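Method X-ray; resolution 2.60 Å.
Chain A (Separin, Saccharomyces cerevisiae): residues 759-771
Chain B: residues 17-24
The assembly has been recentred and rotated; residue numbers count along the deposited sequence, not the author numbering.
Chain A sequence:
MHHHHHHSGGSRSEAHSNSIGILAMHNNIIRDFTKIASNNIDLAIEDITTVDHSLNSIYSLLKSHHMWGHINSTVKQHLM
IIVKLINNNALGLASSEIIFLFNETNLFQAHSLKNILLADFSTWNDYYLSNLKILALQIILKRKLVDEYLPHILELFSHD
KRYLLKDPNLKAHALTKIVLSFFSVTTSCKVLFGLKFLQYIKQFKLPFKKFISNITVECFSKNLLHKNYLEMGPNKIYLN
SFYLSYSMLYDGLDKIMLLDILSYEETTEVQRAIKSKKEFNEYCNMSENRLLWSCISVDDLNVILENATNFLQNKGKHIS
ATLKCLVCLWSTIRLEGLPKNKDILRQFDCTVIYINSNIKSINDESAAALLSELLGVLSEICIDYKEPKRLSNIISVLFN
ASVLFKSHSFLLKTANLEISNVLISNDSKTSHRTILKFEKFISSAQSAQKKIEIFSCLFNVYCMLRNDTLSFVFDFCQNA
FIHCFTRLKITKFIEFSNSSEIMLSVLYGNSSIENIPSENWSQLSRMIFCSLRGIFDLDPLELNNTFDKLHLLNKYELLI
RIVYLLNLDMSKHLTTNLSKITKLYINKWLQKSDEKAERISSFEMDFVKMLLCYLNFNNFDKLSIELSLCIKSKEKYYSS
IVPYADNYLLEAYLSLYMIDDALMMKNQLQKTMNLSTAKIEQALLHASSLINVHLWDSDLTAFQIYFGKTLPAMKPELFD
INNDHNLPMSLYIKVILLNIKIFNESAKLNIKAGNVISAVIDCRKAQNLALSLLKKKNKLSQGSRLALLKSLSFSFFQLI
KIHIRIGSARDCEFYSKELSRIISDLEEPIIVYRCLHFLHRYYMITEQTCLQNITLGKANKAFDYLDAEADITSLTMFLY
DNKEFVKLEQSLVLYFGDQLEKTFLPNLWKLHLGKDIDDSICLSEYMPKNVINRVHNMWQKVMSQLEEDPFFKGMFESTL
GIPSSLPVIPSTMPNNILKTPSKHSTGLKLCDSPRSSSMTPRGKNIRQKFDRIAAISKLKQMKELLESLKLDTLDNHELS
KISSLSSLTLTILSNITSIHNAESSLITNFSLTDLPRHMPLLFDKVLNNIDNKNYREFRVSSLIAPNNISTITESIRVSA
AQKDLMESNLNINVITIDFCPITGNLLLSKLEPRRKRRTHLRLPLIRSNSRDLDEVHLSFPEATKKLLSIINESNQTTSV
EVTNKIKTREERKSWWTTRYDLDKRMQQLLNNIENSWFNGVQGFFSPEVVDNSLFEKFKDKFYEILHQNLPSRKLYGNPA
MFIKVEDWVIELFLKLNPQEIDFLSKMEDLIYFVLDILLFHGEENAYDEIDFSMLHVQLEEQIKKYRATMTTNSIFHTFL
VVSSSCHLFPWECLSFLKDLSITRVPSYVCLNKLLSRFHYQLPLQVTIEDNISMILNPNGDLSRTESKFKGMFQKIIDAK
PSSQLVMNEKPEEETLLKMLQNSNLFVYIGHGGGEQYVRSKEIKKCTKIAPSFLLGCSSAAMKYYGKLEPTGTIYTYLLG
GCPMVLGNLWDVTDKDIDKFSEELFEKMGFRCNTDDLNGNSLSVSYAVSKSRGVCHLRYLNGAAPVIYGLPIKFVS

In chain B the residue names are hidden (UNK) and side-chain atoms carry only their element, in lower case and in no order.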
# COMPACT_ATOMS: atom_id res chain seq x y z
N ALA A 759 -5.46 1.79 -19.07
CA ALA A 759 -5.08 2.35 -17.76
C ALA A 759 -6.26 2.34 -16.79
O ALA A 759 -6.09 2.08 -15.60
CB ALA A 759 -4.55 3.76 -17.91
N VAL A 760 -7.46 2.61 -17.29
CA VAL A 760 -8.66 2.56 -16.46
C VAL A 760 -8.88 1.13 -15.98
O VAL A 760 -9.19 0.91 -14.82
CB VAL A 760 -9.93 3.05 -17.20
CG1 VAL A 760 -11.18 2.71 -16.42
CG2 VAL A 760 -9.85 4.54 -17.43
N ILE A 761 -8.71 0.17 -16.89
CA ILE A 761 -8.93 -1.24 -16.55
C ILE A 761 -7.94 -1.71 -15.49
O ILE A 761 -8.34 -2.36 -14.52
CB ILE A 761 -8.82 -2.12 -17.78
CG1 ILE A 761 -9.91 -1.74 -18.77
CG2 ILE A 761 -8.92 -3.59 -17.40
CD1 ILE A 761 -9.94 -2.58 -20.03
N ASP A 762 -6.66 -1.38 -15.66
CA ASP A 762 -5.62 -1.73 -14.70
C ASP A 762 -6.01 -1.26 -13.31
O ASP A 762 -6.15 -2.08 -12.39
CB ASP A 762 -4.29 -1.12 -15.11
CG ASP A 762 -3.63 -1.86 -16.25
OD1 ASP A 762 -4.13 -2.94 -16.64
OD2 ASP A 762 -2.61 -1.36 -16.76
N CYS A 763 -6.15 0.05 -13.17
CA CYS A 763 -6.66 0.69 -11.96
C CYS A 763 -7.79 -0.06 -11.28
O CYS A 763 -7.84 -0.15 -10.06
CB CYS A 763 -7.16 2.09 -12.29
SG CYS A 763 -6.05 3.37 -11.76
N ARG A 764 -8.71 -0.59 -12.08
CA ARG A 764 -9.89 -1.25 -11.53
C ARG A 764 -9.55 -2.66 -11.03
O ARG A 764 -10.17 -3.14 -10.10
CB ARG A 764 -11.01 -1.30 -12.58
CG ARG A 764 -11.52 0.09 -13.00
CD ARG A 764 -12.49 0.69 -12.00
NE ARG A 764 -13.57 -0.25 -11.74
CZ ARG A 764 -13.63 -1.02 -10.66
NH1 ARG A 764 -14.63 -1.88 -10.51
NH2 ARG A 764 -12.69 -0.93 -9.71
N LYS A 765 -8.58 -3.31 -11.66
CA LYS A 765 -8.08 -4.57 -11.16
C LYS A 765 -7.41 -4.35 -9.80
O LYS A 765 -7.60 -5.14 -8.87
CB LYS A 765 -7.08 -5.19 -12.12
CG LYS A 765 -7.65 -5.59 -13.44
CD LYS A 765 -6.55 -6.12 -14.32
CE LYS A 765 -7.07 -6.42 -15.71
NZ LYS A 765 -5.97 -6.79 -16.63
N ALA A 766 -6.63 -3.28 -9.71
CA ALA A 766 -5.94 -2.93 -8.49
C ALA A 766 -6.94 -2.76 -7.37
O ALA A 766 -6.73 -3.23 -6.26
CB ALA A 766 -5.12 -1.68 -8.68
N GLN A 767 -8.06 -2.12 -7.66
CA GLN A 767 -9.08 -1.90 -6.64
C GLN A 767 -9.85 -3.16 -6.31
O GLN A 767 -10.29 -3.34 -5.18
CB GLN A 767 -10.04 -0.82 -7.10
CG GLN A 767 -9.51 0.55 -6.95
CD GLN A 767 -10.62 1.57 -6.90
OE1 GLN A 767 -11.62 1.47 -7.65
NE2 GLN A 767 -10.47 2.57 -6.02
N ASN A 768 -10.05 -4.02 -7.29
CA ASN A 768 -10.76 -5.25 -7.02
C ASN A 768 -9.90 -6.20 -6.19
O ASN A 768 -10.41 -6.91 -5.32
CB ASN A 768 -11.21 -5.91 -8.32
CG ASN A 768 -12.35 -5.16 -8.99
OD1 ASN A 768 -13.01 -4.33 -8.36
ND2 ASN A 768 -12.58 -5.44 -10.26
N LEU A 769 -8.61 -6.19 -6.42
CA LEU A 769 -7.73 -7.03 -5.67
C LEU A 769 -7.70 -6.57 -4.24
O LEU A 769 -7.62 -7.37 -3.34
CB LEU A 769 -6.32 -6.95 -6.22
CG LEU A 769 -6.00 -7.83 -7.40
CD1 LEU A 769 -4.54 -7.66 -7.68
CD2 LEU A 769 -6.28 -9.27 -7.09
N ALA A 770 -7.79 -5.28 -4.02
CA ALA A 770 -7.76 -4.74 -2.70
C ALA A 770 -9.02 -5.07 -1.95
O ALA A 770 -9.00 -5.22 -0.76
CB ALA A 770 -7.54 -3.25 -2.74
N LEU A 771 -10.10 -5.24 -2.67
CA LEU A 771 -11.33 -5.56 -2.02
C LEU A 771 -11.30 -7.00 -1.62
O LEU A 771 -11.83 -7.37 -0.60
CB LEU A 771 -12.48 -5.31 -2.97
CG LEU A 771 -13.75 -4.94 -2.24
CD1 LEU A 771 -13.51 -3.74 -1.37
CD2 LEU A 771 -14.81 -4.64 -3.27
N UNK B 17 -19.67 3.71 -12.04
CA UNK B 17 -18.73 3.46 -13.13
C UNK B 17 -18.06 2.11 -13.05
O UNK B 17 -17.87 1.59 -11.95
c UNK B 17 -19.13 4.67 -11.07
c UNK B 17 -17.70 4.56 -12.95
c UNK B 17 -17.69 4.78 -11.50
N UNK B 18 -17.74 1.55 -14.22
CA UNK B 18 -16.71 0.53 -14.36
C UNK B 18 -16.82 -0.64 -13.37
O UNK B 18 -15.80 -1.08 -12.82
c UNK B 18 -14.32 3.46 -15.06
o UNK B 18 -14.45 4.42 -15.87
o UNK B 18 -13.74 3.58 -13.95
c UNK B 18 -15.32 1.20 -14.24
c UNK B 18 -14.91 2.09 -15.45
N UNK B 19 -18.04 -1.14 -13.13
CA UNK B 19 -18.27 -2.27 -12.23
C UNK B 19 -17.67 -2.13 -10.84
O UNK B 19 -17.18 -3.11 -10.25
N UNK B 20 -17.71 -0.90 -10.33
CA UNK B 20 -17.15 -0.54 -9.03
C UNK B 20 -17.88 -1.19 -7.87
O UNK B 20 -19.11 -1.14 -7.79
c UNK B 20 -17.16 0.98 -8.86
c UNK B 20 -16.59 1.48 -7.54
c UNK B 20 -16.92 2.48 -5.37
c UNK B 20 -15.56 2.44 -5.14
c UNK B 20 -15.22 1.47 -7.30
o UNK B 20 -15.06 2.91 -3.94
c UNK B 20 -17.42 2.00 -6.56
c UNK B 20 -14.70 1.94 -6.10
N UNK B 21 -17.12 -1.82 -6.98
CA UNK B 21 -17.64 -2.26 -5.70
C UNK B 21 -17.07 -1.37 -4.60
O UNK B 21 -15.85 -1.29 -4.42
o UNK B 21 -18.09 -4.62 -6.20
c UNK B 21 -17.29 -3.73 -5.44
N UNK B 22 -17.96 -0.67 -3.87
CA UNK B 22 -17.55 0.20 -2.75
C UNK B 22 -16.91 -0.57 -1.60
O UNK B 22 -17.21 -1.76 -1.36
c UNK B 22 -19.41 -0.63 -4.11
c UNK B 22 -19.84 0.62 -3.42
c UNK B 22 -18.87 0.85 -2.29
N UNK B 23 -16.05 0.12 -0.86
CA UNK B 23 -15.44 -0.48 0.31
C UNK B 23 -16.43 -0.43 1.46
O UNK B 23 -16.94 0.63 1.83
c UNK B 23 -11.10 -1.44 -0.93
c UNK B 23 -12.99 0.50 -1.60
c UNK B 23 -11.05 -0.82 -2.19
c UNK B 23 -13.03 -0.11 -0.33
c UNK B 23 -12.00 0.16 -2.53
c UNK B 23 -12.09 -1.09 -0.02
c UNK B 23 -14.12 0.23 0.64
N UNK B 24 -16.72 -1.61 2.00
CA UNK B 24 -17.65 -1.76 3.11
C UNK B 24 -17.16 -1.13 4.41
O UNK B 24 -15.98 -0.81 4.55
c UNK B 24 -17.91 -3.25 3.35
c UNK B 24 -18.18 -4.03 2.10
c UNK B 24 -19.63 -3.98 1.71
n UNK B 24 -20.13 -2.79 1.37
o UNK B 24 -20.32 -5.01 1.72

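Position 17 has three side-chain carbons that close a ring onto the backbone N, a pattern unique to proline. Its closest side-chain approach to the helix, CB to Arg A764 NE, is 6.5 Å, so no contact is made; this is Pro B17.

Position 18 carries an unbranched run of three carbons, the third holding two oxygens: a carboxylate. Its CA-to-CB bond points toward the helix. Its backbone O accepts two hydrogen bonds from the guanidinium, from Arg A764 NE at 2.6 Å (N-H...O angle 146°) and from Arg A764 NH1 at 2.7 Å (138°). This is Glu B18. The hydrogen bonds from the helix go to the backbone O, not the carboxylate. Glu B18 CD lies 3.5 Å from Val A760 CG1; Glu B18 OE1, 4.4 Å from Arg A764 NE, stays beyond salt-bridge range and is hydrogen-bonded elsewhere in the structure.

Position 19 has no side-chain atoms, and its phi of 52° is of the sign that favours glycine. Its O lies 2.8 Å from Arg A764 NH1, near the guanidinium plane. It is Gly B19.

At position 20 one carbon leads to a six-carbon ring bearing one oxygen. CB sits over one face of the Arg A764 guanidinium, 4.2 Å from Arg A764 NH1. The ring identifies Tyr B20. It turns its edge to Gln A767, with Tyr B20 CE1 3.5 Å from Gln A767 OE1. Tyr B20 N donates a hydrogen bond to Pro B17 O at 3.0 Å, closing a tight turn.

Position 21 has one carbon and one oxygen, with no second branch to make it threonine. Its CB packs 3.4 Å from Leu A771 CD2. It is Ser B21.

Position 22 repeats the three-carbon ring onto N. Its CA-to-CB bond points away from the helix, and only its backbone O comes near, 4.2 Å from Leu A771 CD1. It is Pro B22.

Position 23 has one carbon and a six-carbon ring without oxygen. Leu A771 CD1 stands over the ring face, 3.6 Å from its centroid and 26° off the normal, a CH-pi contact. It is Phe B23. Phe B23 CZ also lies 4.3 Å from Ala A770 CB.

Position 24 has three carbons, the last bearing one oxygen and one nitrogen, a terminal amide, with no contact to chain A: Gln B24. It occupies the N-cap position before a helix.

The contact therefore has two anchors along one helix. Arg A764 grips the backbone of the turn, while Leu A771 and Ala A770 pack against the aromatic ring of Phe B23; together the stretches bury 518 Å².

Chain B 17-24: PEGYSPFQ
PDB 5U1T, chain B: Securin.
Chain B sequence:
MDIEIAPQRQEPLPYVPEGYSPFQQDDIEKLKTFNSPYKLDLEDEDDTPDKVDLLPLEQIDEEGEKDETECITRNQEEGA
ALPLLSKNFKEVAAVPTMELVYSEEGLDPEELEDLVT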